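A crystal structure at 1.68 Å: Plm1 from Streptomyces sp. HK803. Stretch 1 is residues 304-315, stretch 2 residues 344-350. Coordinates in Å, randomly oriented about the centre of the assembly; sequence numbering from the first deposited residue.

Stretch 1, residues 304-315: ALLLDELLPDLD
Stretch 2 344-350: ALARRRR

Two helical segments of one chain run side by side in nearly the same direction, their axes 14° apart and 11.3 Å at closest approach. Stretch 2 is helical throughout; stretch 1 is helical from Ala-304 to Leu-310, then leaves helical phi/psi at Leu-311 (-129/70) and continues as loop. The register sets Leu-305 CA 7.7 Å from Leu-345 CA and, a turn later, Asp-308 CA 7.8 Å from Arg-349 CA.

The first layer is apolar. Leu-345 (t, p) points toward stretch 1, placing CD2 3.5 Å from Ala-304 CB and CD1 4.1 Å from Leu-305 CD2. The short alanine side chain suits this close approach; Leu-305 (m, t) starts sideways and brings its end inward.

The second layer is charged and centred on Asp-308 (chi1 t, chi2 64°), whose carboxylate is divided between two arginines. Asp-308 OD1 accepts from Arg-349 NH1 at 2.8 Å, and Asp-308 OD2 from Arg-348 NH2 at 3.0 Å; both hydrogen bonds belong to salt bridges, so each carboxylate oxygen of this buried acid has a charged donor. Arg-348 (t, t, p, chi4 177°) also uses NE, donating to water 1 at 2.9 Å, and that water can donate to Asp-308 OD2 at 3.0 Å, a bridge beside the direct bond.

Arg-349 extends as t, t, t before chi4 turns to 98°, and it buries 112 Å² of the 392 Å² total. Its guanidinium also bonds the backbone just past the helix: Arg-349 NH2 donates to Leu-311 O at 3.0 Å, while NH1 adds a weak bond to the same oxygen at 3.3 Å. Asp-308 OD1 and Leu-311 O both lie at the guanidinium edge. Arg-349 NH2 also donates to water 2 at 2.8 Å, which can donate to Leu-314 O at 3.1 Å; Arg-349 NE is satisfied elsewhere in the structure. Leu-314 (m, t) packs CD1 3.5 Å from Arg-349 NH2, helping to cover the buried group.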

# COMPACT_ATOMS: atom_id res chain seq x y z
N ALA A 304 11.65 -3.83 -0.75
CA ALA A 304 11.00 -4.77 0.15
C ALA A 304 11.04 -6.21 -0.36
O ALA A 304 11.26 -7.14 0.43
CB ALA A 304 9.57 -4.34 0.42
N LEU A 305 10.82 -6.37 -1.67
CA LEU A 305 10.83 -7.68 -2.30
C LEU A 305 12.23 -8.28 -2.22
O LEU A 305 12.38 -9.48 -1.99
CB LEU A 305 10.39 -7.61 -3.75
CG LEU A 305 8.88 -7.40 -3.92
CD1 LEU A 305 8.54 -6.98 -5.35
CD2 LEU A 305 8.03 -8.60 -3.50
N LEU A 306 13.23 -7.45 -2.43
CA LEU A 306 14.63 -7.93 -2.37
C LEU A 306 14.97 -8.33 -0.93
O LEU A 306 15.54 -9.41 -0.71
CB LEU A 306 15.58 -6.85 -2.86
CG LEU A 306 17.07 -7.22 -2.95
CD1 LEU A 306 17.31 -8.44 -3.82
CD2 LEU A 306 17.85 -6.02 -3.46
N LEU A 307 14.55 -7.52 0.04
CA LEU A 307 14.79 -7.85 1.45
C LEU A 307 14.11 -9.15 1.84
O LEU A 307 14.68 -9.96 2.56
CB LEU A 307 14.30 -6.74 2.37
CG LEU A 307 15.13 -5.46 2.37
CD1 LEU A 307 14.29 -4.27 2.86
CD2 LEU A 307 16.40 -5.62 3.21
N ASP A 308 12.87 -9.33 1.41
CA ASP A 308 12.12 -10.54 1.71
C ASP A 308 12.85 -11.76 1.14
O ASP A 308 12.97 -12.79 1.82
CB ASP A 308 10.70 -10.43 1.11
CG ASP A 308 9.91 -11.72 1.22
OD1 ASP A 308 9.61 -12.19 2.33
OD2 ASP A 308 9.58 -12.27 0.16
N GLU A 309 13.33 -11.64 -0.08
CA GLU A 309 14.02 -12.75 -0.73
C GLU A 309 15.34 -13.12 -0.04
O GLU A 309 15.64 -14.32 0.17
CB GLU A 309 14.23 -12.44 -2.19
CG GLU A 309 14.93 -13.56 -2.96
CD GLU A 309 15.43 -13.10 -4.30
OE1 GLU A 309 14.88 -12.12 -4.84
OE2 GLU A 309 16.41 -13.71 -4.80
N LEU A 310 16.13 -12.11 0.30
CA LEU A 310 17.48 -12.34 0.82
C LEU A 310 17.50 -12.67 2.31
O LEU A 310 18.52 -13.15 2.83
CB LEU A 310 18.38 -11.11 0.57
CG LEU A 310 18.63 -10.68 -0.89
CD1 LEU A 310 19.50 -9.41 -0.96
CD2 LEU A 310 19.22 -11.82 -1.71
N LEU A 311 16.39 -12.41 3.00
CA LEU A 311 16.33 -12.58 4.46
C LEU A 311 15.12 -13.42 4.87
O LEU A 311 14.17 -12.91 5.44
CB LEU A 311 16.26 -11.22 5.12
CG LEU A 311 17.54 -10.40 4.99
CD1 LEU A 311 17.33 -8.98 5.44
CD2 LEU A 311 18.67 -11.07 5.80
N PRO A 312 15.14 -14.73 4.56
CA PRO A 312 14.02 -15.62 4.91
C PRO A 312 13.83 -15.90 6.39
O PRO A 312 12.74 -16.33 6.78
CB PRO A 312 14.39 -16.93 4.21
CG PRO A 312 15.88 -16.89 4.09
CD PRO A 312 16.21 -15.44 3.83
N ASP A 313 14.88 -15.68 7.20
CA ASP A 313 14.89 -16.01 8.61
C ASP A 313 15.12 -14.74 9.42
O ASP A 313 16.27 -14.31 9.59
CB ASP A 313 16.00 -17.04 8.91
CG ASP A 313 15.92 -18.27 8.01
OD1 ASP A 313 14.79 -18.76 7.79
OD2 ASP A 313 16.98 -18.74 7.52
N LEU A 314 14.05 -14.09 9.85
CA LEU A 314 14.16 -12.87 10.67
C LEU A 314 13.24 -12.97 11.86
O LEU A 314 12.18 -13.62 11.78
CB LEU A 314 13.74 -11.63 9.88
CG LEU A 314 14.58 -11.28 8.65
CD1 LEU A 314 13.87 -10.21 7.80
CD2 LEU A 314 15.96 -10.83 9.10
N ASP A 315 13.63 -12.31 12.95
CA ASP A 315 12.79 -12.13 14.13
C ASP A 315 11.61 -11.20 13.82
O ASP A 315 10.52 -11.36 14.39
CB ASP A 315 13.59 -11.50 15.28
CG ASP A 315 14.68 -12.43 15.85
OD1 ASP A 315 14.57 -13.65 15.66
OD2 ASP A 315 15.62 -11.93 16.49
N ALA A 344 0.48 -5.97 1.04
CA ALA A 344 0.31 -7.32 0.49
C ALA A 344 1.51 -8.20 0.75
O ALA A 344 1.34 -9.38 1.02
CB ALA A 344 0.03 -7.29 -1.01
N LEU A 345 2.71 -7.63 0.69
CA LEU A 345 3.92 -8.39 0.96
C LEU A 345 3.91 -8.89 2.40
O LEU A 345 4.29 -10.04 2.64
CB LEU A 345 5.17 -7.56 0.70
CG LEU A 345 6.48 -8.23 1.03
CD1 LEU A 345 6.67 -9.52 0.23
CD2 LEU A 345 7.61 -7.22 0.79
N ALA A 346 3.48 -8.07 3.36
CA ALA A 346 3.42 -8.55 4.74
C ALA A 346 2.49 -9.75 4.83
O ALA A 346 2.80 -10.73 5.51
CB ALA A 346 3.03 -7.46 5.72
N ARG A 347 1.33 -9.67 4.18
CA ARG A 347 0.38 -10.81 4.18
C ARG A 347 1.02 -12.05 3.56
O ARG A 347 0.88 -13.16 4.07
CB ARG A 347 -0.90 -10.45 3.43
CG ARG A 347 -1.76 -9.45 4.14
CD ARG A 347 -3.17 -9.32 3.56
NE ARG A 347 -3.19 -8.64 2.27
CZ ARG A 347 -3.38 -9.22 1.09
NH1 ARG A 347 -3.61 -10.54 0.98
NH2 ARG A 347 -3.37 -8.46 -0.00
N ARG A 348 1.72 -11.85 2.46
CA ARG A 348 2.36 -12.93 1.72
C ARG A 348 3.40 -13.63 2.59
O ARG A 348 3.44 -14.87 2.66
CB ARG A 348 2.98 -12.43 0.42
CG ARG A 348 3.41 -13.53 -0.52
CD ARG A 348 4.11 -12.98 -1.74
NE ARG A 348 5.50 -12.62 -1.46
CZ ARG A 348 6.36 -12.16 -2.37
NH1 ARG A 348 5.97 -11.97 -3.63
NH2 ARG A 348 7.61 -11.91 -2.03
N ARG A 349 4.19 -12.84 3.29
CA ARG A 349 5.26 -13.39 4.11
C ARG A 349 4.69 -14.19 5.28
O ARG A 349 5.18 -15.27 5.61
CB ARG A 349 6.19 -12.23 4.58
CG ARG A 349 7.38 -12.67 5.39
CD ARG A 349 8.41 -11.52 5.55
NE ARG A 349 9.52 -11.93 6.41
CZ ARG A 349 10.70 -12.37 6.00
NH1 ARG A 349 10.98 -12.44 4.71
NH2 ARG A 349 11.60 -12.73 6.90
N ARG A 350 3.63 -13.68 5.91
CA ARG A 350 2.95 -14.42 6.98
C ARG A 350 2.35 -15.75 6.49
O ARG A 350 2.39 -16.74 7.24
CB ARG A 350 1.90 -13.58 7.68
CG ARG A 350 2.49 -12.45 8.48
CD ARG A 350 1.49 -11.84 9.46
NE ARG A 350 0.30 -11.32 8.80
CZ ARG A 350 0.15 -10.07 8.33
NH1 ARG A 350 1.13 -9.17 8.45
NH2 ARG A 350 -0.98 -9.71 7.74
O HOH W 1 6.89 -13.30 0.97
O HOH W 2 10.35 -12.63 9.42